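Local coordinates for archaeal Sm-like protein AF-Sm2 (Archaeoglobus fulgidus, PDB 1LJO), which probably binds RNA as a member of the Sm/LSM family, its subunits assembling into a ring of six, at residues Gly15-Val20 and Gln28-Leu33; Tyr43-Met48 and Leu59-Leu64. One frame throughout, in Å; residues are numbered along the deposited sequence.

Interaction 1. Residues Gly15-Val20 and Gln28-Leu33; sequences GKIIRV and QLVGKL. With ACY (acetic acid), chain C.
In the antiparallel hairpin of strands 17-22 and 28-36, part of the strongly bent sheet of the Sm fold, strands 17-20 and 28-33 run at 167°, axes 4.6 Å apart. Six backbone hydrogen bonds join 15-20 to 28-33, two of them at loop residues Gly15 and Lys16; Gly15 N pairs almost straight with Leu33 O at 2.7 Å. Ile18-Gly31 and Val20-Leu29 are hydrogen-bonded pairs, Ile17-Lys32 and Arg19-Val30 non-hydrogen-bonded. The positive phi of Gly15 would jam a side chain against the preceding carbonyl. On the face of Ile17, Arg19, Val30 and Lys32, Arg19 leaves the backbone extended, CG anti to N, then bends at chi3 (-65°). The bend lays one face of its guanidinium over Val30, whose CG2 lies 3.6 Å from Arg19 NH1. Val30 CG1 meets Ile17 CG2 obliquely at 3.8 Å. Gln28 bends at chi2, and its OE1, which accepts from Gly52 N, comes 3.2 Å from Arg19 NH1, the two planes 52° apart; its NE2 donates to OXT of a bound acetic acid, probably from the crystallisation liquor. An alanine at Arg19 would remove the guanidinium from over Val30 CG2, and would probably loosen this face and leave Gln28 less well fixed. On the other face Ile18 CD1 meets Leu33 CB at 4.0 Å. There Leu42 and Leu44 (strand 42-44), Ile72 (strand 69-74) and Met13, after helix 6-12, pack on these side chains.

Interaction 2. Residues Tyr43-Met48 and Leu59-Leu64; sequences YLTNAM and LGEIVL. With ACY (acetic acid), chain E.
Tyr43 and Glu61 reach out side by side and in the same direction from neighbouring backbones. Tyr43 holds CG anti to its N (chi1 170°), which brings the ring edge to Ile62 O, in the ring plane and 3.4 Å from Tyr43 CD1. Glu61 sets CG anti to its carbonyl carbon and stays extended through chi2, and the turn at chi3 brings OE2 to 2.7 Å from Tyr43 OH, the carboxylate turned 64° from the ring. Val63 CG2 approaches the same ring obliquely. On the opposite face Ile62 takes the crowded first rotamer, CG1 between N and the carbonyl carbon (chi1 58°), and thereby sends CD1 to within 3.8 Å of Ala47 CB while CG1 rests on Leu44 CB. Leu44 and Leu64, both with CG beside N, cross obliquely, CD1 meeting CD1 at 4.0 Å. Two hydrogen bonds pair Leu44 with Ile62; beyond the corner at Thr45-Asn46 the register slips by one. Asn46 and Ala47 face Gly60 in a G1 bulge, while Leu59 and Gly60 face Ala47 in a classic bulge. Glu61 N donates to O of a second acetic acid at 2.7 Å. The bulges thus let Ala47 O take two donors, Leu59 N at 2.9 Å and Gly60 N at 3.0 Å, both above its carbonyl plane, while the apolar side chains stay packed; the polar tips of Tyr43 and Glu61 lie near a subunit boundary, beside Met9 of a neighbouring subunit.

Overall arrangement
After helix 6-12 the chain enters 15-20, turns back, and interaction 1 closes the first hairpin with 28-33. Strand 28-36 is followed, after a turn, by antiparallel strand 42-44, the chain bends into 47-51, and a second hairpin returns along 54-60 until interaction 2 closes on 59-64. The two contacts follow in series, neither enclosing the other, with centres about 8 Å apart. They share the curled sheet: Val30 O and Lys32 O probably accept from Met48 N and Thr45 N, and Leu29 packs on Leu59. Interaction 1 thus ties strand 17-22 to the long strand 28-36, while interaction 2 carries the sheet to 62-64, where Val63 and Leu64 pair with a strand of a neighbouring subunit.

Interaction 1. Residues Gly15-Val20 and Gln28-Leu33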
loop_
_atom_site.group_PDB
_atom_site.type_symbol
_atom_site.label_atom_id
_atom_site.label_comp_id
_atom_site.label_asym_id
_atom_site.label_seq_id
_atom_site.Cartn_x
_atom_site.Cartn_y
_atom_site.Cartn_z
ATOM N N GLY A 15 7.511 11.785 23.365
ATOM C CA GLY A 15 7.257 12.528 24.585
ATOM C C GLY A 15 6.514 13.826 24.313
ATOM O O GLY A 15 6.092 14.512 25.235
ATOM N N LYS A 16 6.341 14.159 23.041
ATOM C CA LYS A 16 5.649 15.389 22.674
ATOM C C LYS A 16 4.368 15.112 21.899
ATOM O O LYS A 16 4.135 13.992 21.458
ATOM C CB LYS A 16 6.580 16.285 21.852
ATOM C CG LYS A 16 7.897 16.570 22.568
ATOM C CD LYS A 16 8.714 17.654 21.886
ATOM C CE LYS A 16 9.966 17.957 22.697
ATOM N NZ LYS A 16 10.745 19.094 22.137
ATOM N N ILE A 17 3.547 16.148 21.744
ATOM C CA ILE A 17 2.275 16.057 21.032
ATOM C C ILE A 17 2.473 16.189 19.526
ATOM O O ILE A 17 3.128 17.121 19.058
ATOM C CB ILE A 17 1.306 17.183 21.459
ATOM C CG1 ILE A 17 1.152 17.201 22.982
ATOM C CG2 ILE A 17 -0.044 17.000 20.768
ATOM C CD1 ILE A 17 0.651 15.904 23.567
ATOM N N ILE A 18 1.892 15.263 18.771
ATOM C CA ILE A 18 2.009 15.293 17.321
ATOM C C ILE A 18 0.641 15.135 16.672
ATOM O O ILE A 18 -0.307 14.679 17.314
ATOM C CB ILE A 18 2.932 14.162 16.802
ATOM C CG1 ILE A 18 2.311 12.792 17.098
ATOM C CG2 ILE A 18 4.298 14.255 17.481
ATOM C CD1 ILE A 18 3.039 11.623 16.424
ATOM N N ARG A 19 0.550 15.528 15.402
ATOM C CA ARG A 19 -0.678 15.414 14.630
ATOM C C ARG A 19 -0.333 14.479 13.481
ATOM O O ARG A 19 0.684 14.667 12.814
ATOM C CB ARG A 19 -1.110 16.788 14.091
ATOM C CG ARG A 19 -2.336 16.757 13.181
ATOM C CD ARG A 19 -2.735 18.166 12.733
ATOM N NE ARG A 19 -3.182 18.987 13.854
ATOM C CZ ARG A 19 -4.418 18.982 14.347
ATOM N NH1 ARG A 19 -5.348 18.202 13.813
ATOM N NH2 ARG A 19 -4.722 19.751 15.383
ATOM N N VAL A 20 -1.180 13.480 13.254
ATOM C CA VAL A 20 -0.942 12.488 12.207
ATOM C C VAL A 20 -2.089 12.314 11.224
ATOM O O VAL A 20 -3.243 12.197 11.626
ATOM C CB VAL A 20 -0.682 11.092 12.817
ATOM C CG1 VAL A 20 -0.330 10.093 11.713
ATOM C CG2 VAL A 20 0.419 11.177 13.853
ATOM N N GLN A 28 -7.774 13.672 11.426
ATOM C CA GLN A 28 -6.411 13.510 11.916
ATOM C C GLN A 28 -6.385 13.001 13.349
ATOM O O GLN A 28 -7.367 13.128 14.083
ATOM C CB GLN A 28 -5.645 14.837 11.859
ATOM C CG GLN A 28 -5.604 15.506 10.494
ATOM C CD GLN A 28 -6.711 16.534 10.321
ATOM O OE1 GLN A 28 -6.822 17.479 11.107
ATOM N NE2 GLN A 28 -7.531 16.358 9.289
ATOM N N LEU A 29 -5.253 12.423 13.739
ATOM C CA LEU A 29 -5.072 11.928 15.095
ATOM C C LEU A 29 -4.077 12.839 15.793
ATOM O O LEU A 29 -3.033 13.178 15.233
ATOM C CB LEU A 29 -4.534 10.492 15.099
ATOM C CG LEU A 29 -5.453 9.386 14.576
ATOM C CD1 LEU A 29 -6.858 9.576 15.141
ATOM C CD2 LEU A 29 -5.492 9.426 13.067
ATOM N N VAL A 30 -4.414 13.246 17.011
ATOM C CA VAL A 30 -3.548 14.111 17.793
ATOM C C VAL A 30 -3.340 13.451 19.149
ATOM O O VAL A 30 -4.306 13.073 19.814
ATOM C CB VAL A 30 -4.191 15.495 18.012
ATOM C CG1 VAL A 30 -3.269 16.372 18.838
ATOM C CG2 VAL A 30 -4.506 16.142 16.672
ATOM N N GLY A 31 -2.081 13.304 19.552
ATOM C CA GLY A 31 -1.801 12.685 20.836
ATOM C C GLY A 31 -0.329 12.716 21.186
ATOM O O GLY A 31 0.486 13.229 20.422
ATOM N N LYS A 32 0.013 12.173 22.347
ATOM C CA LYS A 32 1.399 12.146 22.788
ATOM C C LYS A 32 2.098 10.938 22.185
ATOM O O LYS A 32 1.622 9.800 22.306
ATOM C CB LYS A 32 1.475 12.071 24.316
ATOM C CG LYS A 32 2.902 12.080 24.873
ATOM C CD LYS A 32 2.902 11.724 26.353
ATOM C CE LYS A 32 4.314 11.637 26.907
ATOM N NZ LYS A 32 4.356 10.915 28.215
ATOM N N LEU A 33 3.229 11.187 21.531
ATOM C CA LEU A 33 3.987 10.106 20.920
ATOM C C LEU A 33 4.773 9.390 22.011
ATOM O O LEU A 33 5.743 9.927 22.540
ATOM C CB LEU A 33 4.945 10.648 19.850
ATOM C CG LEU A 33 5.786 9.583 19.129
ATOM C CD1 LEU A 33 4.879 8.573 18.454
ATOM C CD2 LEU A 33 6.699 10.255 18.110
HETATM C C ACY C . -10.265 18.322 7.812
HETATM O O ACY C . -10.887 19.054 6.930
HETATM O OXT ACY C . -10.514 17.108 8.130
HETATM C CH3 ACY C . -9.128 19.053 8.504
#

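Interaction 2. Residues Tyr43-Met48 and Leu59-Leu64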
loop_
_atom_site.group_PDB
_atom_site.type_symbol
_atom_site.label_atom_id
_atom_site.label_comp_id
_atom_site.label_asym_id
_atom_site.label_seq_id
_atom_site.Cartn_x
_atom_site.Cartn_y
_atom_site.Cartn_z
ATOM N N TYR A 43 2.871 4.784 18.452
ATOM C CA TYR A 43 2.078 4.490 19.632
ATOM C C TYR A 43 1.806 5.820 20.320
ATOM O O TYR A 43 2.718 6.462 20.842
ATOM C CB TYR A 43 2.810 3.529 20.576
ATOM C CG TYR A 43 2.145 3.368 21.933
ATOM C CD1 TYR A 43 0.756 3.391 22.063
ATOM C CD2 TYR A 43 2.907 3.190 23.087
ATOM C CE1 TYR A 43 0.143 3.244 23.305
ATOM C CE2 TYR A 43 2.304 3.042 24.333
ATOM C CZ TYR A 43 0.921 3.074 24.435
ATOM O OH TYR A 43 0.317 2.959 25.666
ATOM N N LEU A 44 0.544 6.234 20.288
ATOM C CA LEU A 44 0.122 7.488 20.897
ATOM C C LEU A 44 -0.714 7.217 22.136
ATOM O O LEU A 44 -1.425 6.216 22.205
ATOM C CB LEU A 44 -0.728 8.302 19.916
ATOM C CG LEU A 44 -0.137 8.673 18.554
ATOM C CD1 LEU A 44 -1.122 9.559 17.800
ATOM C CD2 LEU A 44 1.181 9.395 18.752
ATOM N N THR A 45 -0.620 8.109 23.113
ATOM C CA THR A 45 -1.409 7.993 24.330
ATOM C C THR A 45 -2.171 9.304 24.457
ATOM O O THR A 45 -1.770 10.309 23.866
ATOM C CB THR A 45 -0.529 7.796 25.578
ATOM O OG1 THR A 45 0.412 8.869 25.676
ATOM C CG2 THR A 45 0.219 6.453 25.503
ATOM N N ASN A 46 -3.271 9.284 25.206
ATOM C CA ASN A 46 -4.086 10.477 25.403
ATOM C C ASN A 46 -4.497 11.052 24.043
ATOM O O ASN A 46 -4.660 12.262 23.887
ATOM C CB ASN A 46 -3.276 11.507 26.196
ATOM C CG ASN A 46 -2.632 10.902 27.435
ATOM O OD1 ASN A 46 -3.314 10.580 28.400
ATOM N ND2 ASN A 46 -1.314 10.723 27.398
ATOM N N ALA A 47 -4.686 10.168 23.070
ATOM C CA ALA A 47 -5.033 10.572 21.716
ATOM C C ALA A 47 -6.485 10.962 21.486
ATOM O O ALA A 47 -7.387 10.553 22.219
ATOM C CB ALA A 47 -4.650 9.474 20.745
ATOM N N MET A 48 -6.696 11.749 20.440
ATOM C CA MET A 48 -8.029 12.191 20.065
ATOM C C MET A 48 -8.110 12.318 18.552
ATOM O O MET A 48 -7.101 12.499 17.873
ATOM C CB MET A 48 -8.347 13.542 20.706
ATOM C CG MET A 48 -7.395 14.652 20.318
ATOM S SD MET A 48 -7.824 16.223 21.084
ATOM C CE MET A 48 -6.963 16.085 22.662
ATOM N N LEU A 59 -9.837 9.059 22.071
ATOM C CA LEU A 59 -9.372 7.713 21.777
ATOM C C LEU A 59 -8.493 7.082 22.856
ATOM O O LEU A 59 -8.558 5.879 23.076
ATOM C CB LEU A 59 -8.611 7.711 20.448
ATOM C CG LEU A 59 -9.352 8.229 19.212
ATOM C CD1 LEU A 59 -8.414 8.206 18.012
ATOM C CD2 LEU A 59 -10.573 7.374 18.941
ATOM N N GLY A 60 -7.668 7.886 23.518
ATOM C CA GLY A 60 -6.800 7.339 24.544
ATOM C C GLY A 60 -5.580 6.691 23.914
ATOM O O GLY A 60 -4.875 7.323 23.129
ATOM N N GLU A 61 -5.336 5.430 24.242
ATOM C CA GLU A 61 -4.189 4.711 23.696
ATOM C C GLU A 61 -4.485 4.110 22.323
ATOM O O GLU A 61 -5.470 3.395 22.157
ATOM C CB GLU A 61 -3.772 3.574 24.632
ATOM C CG GLU A 61 -3.417 3.993 26.042
ATOM C CD GLU A 61 -2.870 2.833 26.854
ATOM O OE1 GLU A 61 -3.537 1.780 26.917
ATOM O OE2 GLU A 61 -1.775 2.975 27.433
ATOM N N ILE A 62 -3.636 4.393 21.340
ATOM C CA ILE A 62 -3.829 3.821 20.005
ATOM C C ILE A 62 -2.494 3.546 19.332
ATOM O O ILE A 62 -1.501 4.210 19.607
ATOM C CB ILE A 62 -4.628 4.752 19.058
ATOM C CG1 ILE A 62 -3.914 6.100 18.931
ATOM C CG2 ILE A 62 -6.057 4.935 19.564
ATOM C CD1 ILE A 62 -4.535 7.022 17.894
ATOM N N VAL A 63 -2.485 2.562 18.443
ATOM C CA VAL A 63 -1.288 2.214 17.695
ATOM C C VAL A 63 -1.596 2.436 16.218
ATOM O O VAL A 63 -2.574 1.895 15.693
ATOM C CB VAL A 63 -0.895 0.739 17.920
ATOM C CG1 VAL A 63 0.195 0.333 16.942
ATOM C CG2 VAL A 63 -0.431 0.543 19.364
ATOM N N LEU A 64 -0.772 3.242 15.556
ATOM C CA LEU A 64 -0.965 3.536 14.138
ATOM C C LEU A 64 0.024 2.731 13.290
ATOM O O LEU A 64 1.217 2.682 13.592
ATOM C CB LEU A 64 -0.783 5.038 13.885
ATOM C CG LEU A 64 -1.676 5.958 14.736
ATOM C CD1 LEU A 64 -1.410 7.425 14.391
ATOM C CD2 LEU A 64 -3.134 5.615 14.497
HETATM C C ACY E . -7.171 3.525 27.048
HETATM O O ACY E . -6.632 4.515 26.393
HETATM O OXT ACY E . -7.797 2.517 26.560
HETATM C CH3 ACY E . -7.007 3.642 28.552
#